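Local structure of N-terminus Plasma serine protease inhibitor (Homo sapiens, 3DY0) at residues I36-S39 with L40-S44; T51-Q54 with I55-L59; S66-K69 with E70-G74. The protein inhibits serine proteases of plasma and other body fluids in a heparin-dependent way, presenting a reactive centre loop that the target protease cleaves and becomes covalently bound to. All coordinates share one frame; numbering follows the deposited sequence. Where two conformers were deposited one is given.

Interaction 1. Residues I36-S39 with L40-S44; sequences ISMS and LAMLS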
ATOM      1  N   ILE A  36       2.406   4.691  -0.072  1.00  6.70           N
ATOM      2  CA  ILE A  36       3.579   5.022  -0.860  1.00  7.45           C
ATOM      3  C   ILE A  36       3.398   6.279  -1.698  1.00  6.92           C
ATOM      4  O   ILE A  36       4.300   7.118  -1.763  1.00  6.89           O
ATOM      5  CB  ILE A  36       3.988   3.823  -1.735  1.00  8.16           C
ATOM      6  CG1 ILE A  36       4.241   2.615  -0.825  1.00  7.99           C
ATOM      7  CG2 ILE A  36       5.241   4.164  -2.537  1.00  8.37           C
ATOM      8  CD1 ILE A  36       4.490   1.310  -1.549  1.00  8.10           C
ATOM      9  N   SER A  37       2.232   6.416  -2.326  0.50  7.85           N
ATOM     10  CA  SER A  37       1.943   7.593  -3.137  0.50  9.34           C
ATOM     11  C   SER A  37       1.957   8.842  -2.264  0.50  8.10           C
ATOM     12  O   SER A  37       2.492   9.879  -2.656  0.50  8.30           O
ATOM     13  CB  SER A  37       0.570   7.470  -3.803  0.50 10.67           C
ATOM     14  OG  SER A  37       0.552   6.439  -4.771  0.50 15.24           O
ATOM     15  N   MET A  38       1.366   8.737  -1.079  1.00  6.97           N
ATOM     16  CA  MET A  38       1.312   9.873  -0.162  1.00  6.48           C
ATOM     17  C   MET A  38       2.739  10.226   0.254  1.00  8.58           C
ATOM     18  O   MET A  38       3.103  11.397   0.316  1.00  7.38           O
ATOM     19  CB  MET A  38       0.448   9.552   1.067  1.00  7.57           C
ATOM     20  CG  MET A  38       0.386  10.690   2.083  1.00  7.21           C
ATOM     21  SD  MET A  38      -0.977  10.554   3.257  1.00  8.30           S
ATOM     22  CE  MET A  38      -2.352  11.072   2.221  1.00  9.01           C
ATOM     23  N   SER A  39       3.563   9.208   0.499  1.00  7.51           N
ATOM     24  CA  SER A  39       4.952   9.453   0.889  1.00  7.67           C
ATOM     25  C   SER A  39       5.720  10.163  -0.220  1.00  7.59           C
ATOM     26  O   SER A  39       6.496  11.079   0.042  1.00  8.59           O
ATOM     27  CB  SER A  39       5.654   8.134   1.232  1.00  8.34           C
ATOM     28  OG  SER A  39       5.081   7.539   2.386  1.00  8.73           O
ATOM     29  N   LEU A  40       5.504   9.736  -1.460  1.00  8.55           N
ATOM     30  CA  LEU A  40       6.176  10.351  -2.597  1.00  7.04           C
ATOM     31  C   LEU A  40       5.677  11.782  -2.808  1.00  8.12           C
ATOM     32  O   LEU A  40       6.451  12.674  -3.166  1.00  8.78           O
ATOM     33  CB  LEU A  40       5.948   9.511  -3.857  1.00  7.24           C
ATOM     34  CG  LEU A  40       6.811   8.250  -3.944  1.00  7.60           C
ATOM     35  CD1 LEU A  40       6.350   7.393  -5.113  1.00  8.50           C
ATOM     36  CD2 LEU A  40       8.278   8.642  -4.119  1.00  8.54           C
ATOM     37  N   ALA A  41       4.381  12.003  -2.592  1.00  8.87           N
ATOM     38  CA  ALA A  41       3.817  13.339  -2.739  1.00  8.12           C
ATOM     39  C   ALA A  41       4.440  14.281  -1.703  1.00  8.94           C
ATOM     40  O   ALA A  41       4.788  15.419  -2.015  1.00  9.31           O
ATOM     41  CB  ALA A  41       2.305  13.289  -2.563  1.00  8.87           C
ATOM     42  N   MET A  42       4.575  13.812  -0.466  1.00  8.35           N
ATOM     43  CA  MET A  42       5.185  14.634   0.575  1.00  8.14           C
ATOM     44  C   MET A  42       6.644  14.903   0.226  1.00  9.48           C
ATOM     45  O   MET A  42       7.147  16.014   0.403  1.00  9.24           O
ATOM     46  CB  MET A  42       5.094  13.931   1.935  1.00  8.30           C
ATOM     47  CG  MET A  42       3.671  13.846   2.470  1.00  8.19           C
ATOM     48  SD  MET A  42       3.575  13.223   4.161  1.00 10.72           S
ATOM     49  CE  MET A  42       4.246  11.549   3.940  1.00  8.22           C
ATOM     50  N   LEU A  43       7.321  13.878  -0.275  1.00  9.44           N
ATOM     51  CA  LEU A  43       8.721  14.013  -0.652  1.00 10.72           C
ATOM     52  C   LEU A  43       8.881  15.085  -1.733  1.00 11.24           C
ATOM     53  O   LEU A  43       9.845  15.852  -1.713  1.00 12.33           O
ATOM     54  CB  LEU A  43       9.263  12.668  -1.152  1.00 11.67           C
ATOM     55  CG  LEU A  43      10.730  12.602  -1.584  1.00 11.26           C
ATOM     56  CD1 LEU A  43      11.636  13.047  -0.437  1.00 12.53           C
ATOM     57  CD2 LEU A  43      11.067  11.178  -2.004  1.00 12.17           C
ATOM     58  N   SER A  44       7.929  15.155  -2.663  1.00 11.86           N
ATOM     59  CA  SER A  44       8.006  16.144  -3.737  1.00 11.51           C
ATOM     60  C   SER A  44       7.917  17.580  -3.222  1.00 13.47           C
ATOM     61  O   SER A  44       8.380  18.507  -3.886  1.00 12.50           O
ATOM     62  CB  SER A  44       6.912  15.902  -4.790  1.00 11.90           C
ATOM     63  OG  SER A  44       5.639  16.373  -4.371  1.00 11.67           O
TER

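Interaction 2. Residues T51-Q54 with I55-L59; sequences TKMQ and ILEGL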
ATOM      1  N   THR A  51      14.799  16.014  -9.883  1.00 14.23           N
ATOM      2  CA  THR A  51      14.412  15.142  -8.774  1.00 13.87           C
ATOM      3  C   THR A  51      12.903  15.182  -8.553  1.00 14.10           C
ATOM      4  O   THR A  51      12.259  14.145  -8.374  1.00 11.97           O
ATOM      5  CB  THR A  51      15.132  15.549  -7.473  1.00 13.96           C
ATOM      6  OG1 THR A  51      16.541  15.346  -7.633  1.00 14.20           O
ATOM      7  CG2 THR A  51      14.640  14.711  -6.299  1.00 13.30           C
ATOM      8  N   LYS A  52      12.343  16.386  -8.565  1.00 13.07           N
ATOM      9  CA  LYS A  52      10.906  16.561  -8.382  1.00 12.97           C
ATOM     10  C   LYS A  52      10.146  16.072  -9.615  1.00 14.24           C
ATOM     11  O   LYS A  52       9.087  15.443  -9.501  1.00 13.43           O
ATOM     12  CB  LYS A  52      10.603  18.038  -8.122  1.00 14.55           C
ATOM     13  CG  LYS A  52       9.136  18.361  -7.925  1.00 16.47           C
ATOM     14  CD  LYS A  52       8.977  19.855  -7.711  1.00 20.05           C
ATOM     15  CE  LYS A  52       7.535  20.238  -7.504  1.00 23.07           C
ATOM     16  NZ  LYS A  52       7.412  21.697  -7.237  1.00 22.51           N
ATOM     17  N   MET A  53      10.691  16.357 -10.794  0.50 13.85           N
ATOM     18  CA  MET A  53      10.063  15.941 -12.044  0.50 13.90           C
ATOM     19  C   MET A  53       9.829  14.435 -12.075  0.50 13.52           C
ATOM     20  O   MET A  53       8.732  13.972 -12.389  0.50 13.23           O
ATOM     21  CB  MET A  53      10.939  16.340 -13.236  0.50 16.47           C
ATOM     22  CG  MET A  53      11.055  17.836 -13.465  0.50 19.28           C
ATOM     23  SD  MET A  53      12.101  18.215 -14.890  0.50 23.63           S
ATOM     24  CE  MET A  53      10.926  18.028 -16.230  0.50 23.70           C
ATOM     25  N   GLN A  54      10.867  13.671 -11.749  1.00 12.68           N
ATOM     26  CA  GLN A  54      10.759  12.217 -11.754  1.00 12.80           C
ATOM     27  C   GLN A  54       9.687  11.731 -10.797  1.00 11.32           C
ATOM     28  O   GLN A  54       8.944  10.803 -11.112  1.00 12.63           O
ATOM     29  CB  GLN A  54      12.088  11.571 -11.377  1.00 13.28           C
ATOM     30  CG  GLN A  54      13.232  11.898 -12.316  1.00 13.92           C
ATOM     31  CD  GLN A  54      14.503  11.181 -11.923  1.00 12.84           C
ATOM     32  OE1 GLN A  54      14.684  10.819 -10.763  1.00 11.87           O
ATOM     33  NE2 GLN A  54      15.399  10.978 -12.886  1.00 16.02           N
ATOM     34  N   ILE A  55       9.607  12.350  -9.624  1.00 11.43           N
ATOM     35  CA  ILE A  55       8.606  11.932  -8.647  1.00 10.09           C
ATOM     36  C   ILE A  55       7.187  12.188  -9.148  1.00 11.27           C
ATOM     37  O   ILE A  55       6.327  11.312  -9.058  1.00 10.86           O
ATOM     38  CB  ILE A  55       8.808  12.638  -7.292  1.00  9.00           C
ATOM     39  CG1 ILE A  55      10.146  12.218  -6.680  1.00 10.70           C
ATOM     40  CG2 ILE A  55       7.668  12.275  -6.339  1.00 11.24           C
ATOM     41  CD1 ILE A  55      10.539  13.014  -5.453  1.00 12.01           C
ATOM     42  N   LEU A  56       6.937  13.379  -9.684  1.00 11.60           N
ATOM     43  CA  LEU A  56       5.597  13.683 -10.177  1.00 12.60           C
ATOM     44  C   LEU A  56       5.223  12.813 -11.374  1.00 13.21           C
ATOM     45  O   LEU A  56       4.094  12.333 -11.472  1.00 12.84           O
ATOM     46  CB  LEU A  56       5.485  15.167 -10.542  1.00 13.25           C
ATOM     47  CG  LEU A  56       5.703  16.152  -9.390  1.00 14.59           C
ATOM     48  CD1 LEU A  56       5.459  17.570  -9.888  1.00 15.51           C
ATOM     49  CD2 LEU A  56       4.757  15.831  -8.243  1.00 17.07           C
ATOM     50  N   GLU A  57       6.168  12.603 -12.288  1.00 12.98           N
ATOM     51  CA  GLU A  57       5.890  11.774 -13.452  1.00 14.81           C
ATOM     52  C   GLU A  57       5.681  10.326 -13.022  1.00 14.13           C
ATOM     53  O   GLU A  57       4.847   9.620 -13.586  1.00 14.58           O
ATOM     54  CB  GLU A  57       7.032  11.865 -14.467  1.00 17.50           C
ATOM     55  CG  GLU A  57       7.183  13.242 -15.094  1.00 23.21           C
ATOM     56  CD  GLU A  57       8.151  13.254 -16.265  1.00 27.64           C
ATOM     57  OE1 GLU A  57       8.430  14.351 -16.792  1.00 30.94           O
ATOM     58  OE2 GLU A  57       8.625  12.168 -16.663  1.00 29.90           O
ATOM     59  N   GLY A  58       6.431   9.894 -12.011  1.00 13.79           N
ATOM     60  CA  GLY A  58       6.300   8.534 -11.517  1.00 13.27           C
ATOM     61  C   GLY A  58       4.935   8.278 -10.904  1.00 13.23           C
ATOM     62  O   GLY A  58       4.422   7.155 -10.934  1.00 13.39           O
ATOM     63  N   LEU A  59       4.346   9.328 -10.341  1.00 13.10           N
ATOM     64  CA  LEU A  59       3.028   9.236  -9.723  1.00 12.11           C
ATOM     65  C   LEU A  59       1.930   9.270 -10.782  1.00 15.55           C
ATOM     66  O   LEU A  59       0.750   9.087 -10.473  1.00 15.83           O
ATOM     67  CB  LEU A  59       2.835  10.388  -8.730  1.00 12.44           C
ATOM     68  CG  LEU A  59       3.623  10.264  -7.421  1.00 12.52           C
ATOM     69  CD1 LEU A  59       3.493  11.541  -6.605  1.00 13.04           C
ATOM     70  CD2 LEU A  59       3.100   9.066  -6.634  1.00 13.00           C
TER

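Interaction 3. Residues S66-K69 with E70-G74; sequences SSEK and ELHRG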
ATOM      1  N   SER A  66      -1.251  22.756 -12.405  1.00 24.81           N
ATOM      2  CA  SER A  66      -2.563  22.512 -11.819  1.00 24.38           C
ATOM      3  C   SER A  66      -2.676  21.083 -11.300  1.00 23.27           C
ATOM      4  O   SER A  66      -3.385  20.818 -10.329  1.00 23.30           O
ATOM      5  CB  SER A  66      -3.657  22.776 -12.860  1.00 25.62           C
ATOM      6  OG  SER A  66      -3.449  22.000 -14.029  1.00 25.78           O
ATOM      7  N   SER A  67      -1.973  20.167 -11.955  1.00 21.51           N
ATOM      8  CA  SER A  67      -1.994  18.764 -11.565  1.00 21.68           C
ATOM      9  C   SER A  67      -1.260  18.564 -10.243  1.00 20.97           C
ATOM     10  O   SER A  67      -1.649  17.722  -9.430  1.00 20.30           O
ATOM     11  CB  SER A  67      -1.346  17.908 -12.654  1.00 21.82           C
ATOM     12  OG  SER A  67      -2.010  18.075 -13.895  1.00 22.86           O
ATOM     13  N   GLU A  68      -0.202  19.343 -10.035  1.00 20.42           N
ATOM     14  CA  GLU A  68       0.593  19.261  -8.815  1.00 20.64           C
ATOM     15  C   GLU A  68      -0.217  19.801  -7.642  1.00 21.07           C
ATOM     16  O   GLU A  68      -0.212  19.229  -6.555  1.00 17.91           O
ATOM     17  CB  GLU A  68       1.880  20.074  -8.973  1.00 22.93           C
ATOM     18  CG  GLU A  68       2.916  19.825  -7.888  1.00 24.99           C
ATOM     19  CD  GLU A  68       4.144  20.704  -8.043  1.00 27.83           C
ATOM     20  OE1 GLU A  68       4.537  20.984  -9.195  1.00 30.01           O
ATOM     21  OE2 GLU A  68       4.724  21.105  -7.012  1.00 30.42           O
ATOM     22  N   LYS A  69      -0.912  20.912  -7.872  1.00 19.28           N
ATOM     23  CA  LYS A  69      -1.737  21.517  -6.836  1.00 19.81           C
ATOM     24  C   LYS A  69      -2.856  20.555  -6.454  1.00 19.23           C
ATOM     25  O   LYS A  69      -3.161  20.376  -5.271  1.00 19.43           O
ATOM     26  CB  LYS A  69      -2.337  22.834  -7.339  1.00 21.29           C
ATOM     27  CG  LYS A  69      -3.327  23.485  -6.382  1.00 24.48           C
ATOM     28  CD  LYS A  69      -3.963  24.713  -7.020  1.00 26.95           C
ATOM     29  CE  LYS A  69      -5.042  25.312  -6.131  1.00 27.00           C
ATOM     30  NZ  LYS A  69      -5.680  26.504  -6.767  1.00 29.26           N
ATOM     31  N   GLU A  70      -3.458  19.930  -7.461  1.00 18.45           N
ATOM     32  CA  GLU A  70      -4.547  18.989  -7.241  1.00 18.82           C
ATOM     33  C   GLU A  70      -4.065  17.749  -6.504  1.00 16.94           C
ATOM     34  O   GLU A  70      -4.810  17.153  -5.729  1.00 17.70           O
ATOM     35  CB  GLU A  70      -5.176  18.590  -8.580  1.00 21.24           C
ATOM     36  CG  GLU A  70      -6.289  17.549  -8.487  1.00 25.21           C
ATOM     37  CD  GLU A  70      -7.385  17.932  -7.506  1.00 27.05           C
ATOM     38  OE1 GLU A  70      -7.754  19.124  -7.456  1.00 29.00           O
ATOM     39  OE2 GLU A  70      -7.888  17.034  -6.795  1.00 28.81           O
ATOM     40  N   LEU A  71      -2.820  17.359  -6.754  1.00 15.44           N
ATOM     41  CA  LEU A  71      -2.260  16.188  -6.087  1.00 14.43           C
ATOM     42  C   LEU A  71      -2.314  16.398  -4.576  1.00 13.07           C
ATOM     43  O   LEU A  71      -2.849  15.567  -3.840  1.00 13.10           O
ATOM     44  CB  LEU A  71      -0.804  15.968  -6.518  1.00 14.19           C
ATOM     45  CG  LEU A  71      -0.017  14.895  -5.751  1.00 14.61           C
ATOM     46  CD1 LEU A  71      -0.601  13.523  -6.032  1.00 15.56           C
ATOM     47  CD2 LEU A  71       1.453  14.939  -6.158  1.00 15.30           C
ATOM     48  N   HIS A  72      -1.760  17.516  -4.123  1.00 12.82           N
ATOM     49  CA  HIS A  72      -1.737  17.817  -2.698  1.00 11.24           C
ATOM     50  C   HIS A  72      -3.115  18.126  -2.143  1.00 12.86           C
ATOM     51  O   HIS A  72      -3.440  17.706  -1.037  1.00 12.66           O
ATOM     52  CB  HIS A  72      -0.780  18.977  -2.416  1.00 11.30           C
ATOM     53  CG  HIS A  72       0.626  18.711  -2.852  1.00 11.88           C
ATOM     54  ND1 HIS A  72       1.359  17.635  -2.394  1.00 11.56           N
ATOM     55  CD2 HIS A  72       1.432  19.374  -3.716  1.00 13.63           C
ATOM     56  CE1 HIS A  72       2.553  17.646  -2.960  1.00 11.31           C
ATOM     57  NE2 HIS A  72       2.624  18.691  -3.766  1.00 13.10           N
ATOM     58  N   ARG A  73      -3.927  18.856  -2.906  1.00 13.52           N
ATOM     59  CA  ARG A  73      -5.275  19.192  -2.454  1.00 15.84           C
ATOM     60  C   ARG A  73      -6.076  17.910  -2.243  1.00 14.10           C
ATOM     61  O   ARG A  73      -6.815  17.782  -1.265  1.00 15.53           O
ATOM     62  CB  ARG A  73      -5.986  20.070  -3.489  1.00 17.48           C
ATOM     63  CG  ARG A  73      -7.318  20.635  -3.007  1.00 20.94           C
ATOM     64  CD  ARG A  73      -8.285  20.829  -4.164  1.00 24.25           C
ATOM     65  NE  ARG A  73      -8.700  19.549  -4.738  1.00 28.18           N
ATOM     66  CZ  ARG A  73      -9.427  18.640  -4.094  1.00 28.52           C
ATOM     67  NH1 ARG A  73      -9.752  17.502  -4.693  1.00 30.36           N
ATOM     68  NH2 ARG A  73      -9.838  18.873  -2.854  1.00 32.03           N
ATOM     69  N   GLY A  74      -5.926  16.964  -3.166  1.00 13.18           N
ATOM     70  CA  GLY A  74      -6.633  15.699  -3.062  1.00 12.43           C
ATOM     71  C   GLY A  74      -6.247  14.921  -1.816  1.00 12.84           C
ATOM     72  O   GLY A  74      -7.108  14.366  -1.133  1.00 12.83           O
TER
HETATM   73  O   HOH W   1       5.128  19.080  -4.939  1.00 17.39           O

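Interaction 1. Residues I36-S39 with L40-S44
M42 lies back along the preceding turn of its helix, against M38 and S39. Its CB sits 3.6 Å from M38 O, and CG comes nearer still, 3.3 Å from the same M38 O, because chi1 of -69° sets CG beside the backbone N and anti to the carbonyl carbon. The chain runs straight through chi2 and bends at chi3, which carries CE back over the turn to 3.8 Å from S39 CA. That methyl, M42 CE, also brushes M38 CG at 4.4 Å. An unbranched, flexible thioether chain suits such a course, since it can fold along the helix and still touch Y117 and M113 of helix 107-117.

The segments form one continuous piece of helix 33-45, a buried helix of the serpin fold, and each turn closes by an i to i+4 bond; M42 N to M38 O, for example, is nearly straight at 161°. On another face I36 and L40 make an apolar pair, I36 CG2 meeting L40 CD1 at 4.3 Å, and both also pack against helix 12-23 and strand 307-319. A41 CB stands 3.4 Å from S37 O, and this methyl touches F75 and Y117, the short side chain of alanine allowing the neighbouring helices to approach closely. Serine suits the buried positions 39 and 44 because its short hydroxyl can return to a backbone carbonyl of the preceding turn. S39 OG bonds back to S35 O, while S44 OG donates to A41 O at 2.7 Å.

Interaction 2. Residues T51-Q54 with I55-L59
Helix 49-58, a short helix on the flank of the serpin fold, contains T51-Q54 and I55-G58, with L59 following it, and K52 and L56 meet one turn apart on one side. K52 stretches out fully, its CG anti to the backbone N (chi1 180°), and CE, its last methylene, lies 4.1 Å from L56 CD1, the two side chains running at a slant to each other. Lysine suits the place because its long aliphatic chain can pass a leucine while its ammonium group reaches E68 of helix 65-81 in a salt bridge.

The turns are held by i to i+4 bonds, among them L56 N to K52 O at 3.0 Å and 169°; I55 N to T51 O is weak, at 3.4 Å. I55 belongs to the buried side of this amphipathic helix. Its CG1 branch lies 3.3 Å from T51 O, and the side chain packs on L43 and S44 of helix 33-45. E57 lies on the exposed side, where its CG rests 3.2 Å from M53 O before the chain extends onward. Near the helix end, G58 N binds Q54 O at 2.8 Å, and glycine has no side chain to add atoms beside that oxygen. The amide of Q54 turns to a neighbouring loop, where its OE1 accepts from the backbone N of both S288 and N289.

Interaction 3. Residues S66-K69 with E70-G74
H72 lays its ring back over the preceding turn toward E68. Its CD2 stands 3.3 Å from E68 O, approaching obliquely, and chi1 of -59°, with CG anti to the carbonyl carbon, directs the ring back along the helix. The backbone hydrogen bond from H72 N to E68 O is long and weak, whereas its neighbours are shorter: L71 N to S67 O and R73 N to K69 O are both 2.9 Å.

A water joins the two side chains. It lies in the plane of the imidazole at its edge, 2.8 Å from H72 NE2, and donates to E68 OE2. The other ring nitrogen, ND1, bonds to the hydroxyl of Y117, so a partner at each nitrogen fixes the ring's rotation. E68 OE2 is also paired with K52 in a salt bridge; the nearby positive charge would probably favour the ionised carboxylate. Histidine suits this buried site because one small ring serves two polar partners.

On the exposed side E70 and R73 form a salt bridge three residues apart. R73 grips side-on: NE meets E70 OE1 in the guanidinium plane with a nearly straight bond (174°), and R73 NH1 reaches the syn lone pair of E70 OE2 at 2.8 Å. The bend of E70 at chi2 (53°) turns its carboxylate toward the arginine, whose NH2 is held by Q77. L71 instead packs through CD2 on A41, L56 and L59, on the apolar side of an amphipathic surface helix, 65-81, packed on two neighbouring helices of the serpin fold.

Along the chain the three contacts come in series, on helices 33-45, 49-58 and 65-81, and they lie together on one side of the molecule. The centres of interaction 1 and interaction 2 are about 10 Å apart, those of interaction 1 and interaction 3 about 12 Å, and those of interaction 2 and interaction 3 about 13 Å. Each pair touches. Between 1 and 2 the seam is largely apolar, L43 with I55 and L40 with L59. A41 and S44 border L71 and H72 between 1 and 3, and between 2 and 3 the K52-E68 salt bridge accompanies the leucine packing. Successive helices thus form one compact cluster of the serpin fold, most buried at helix 33-45 and more exposed outward.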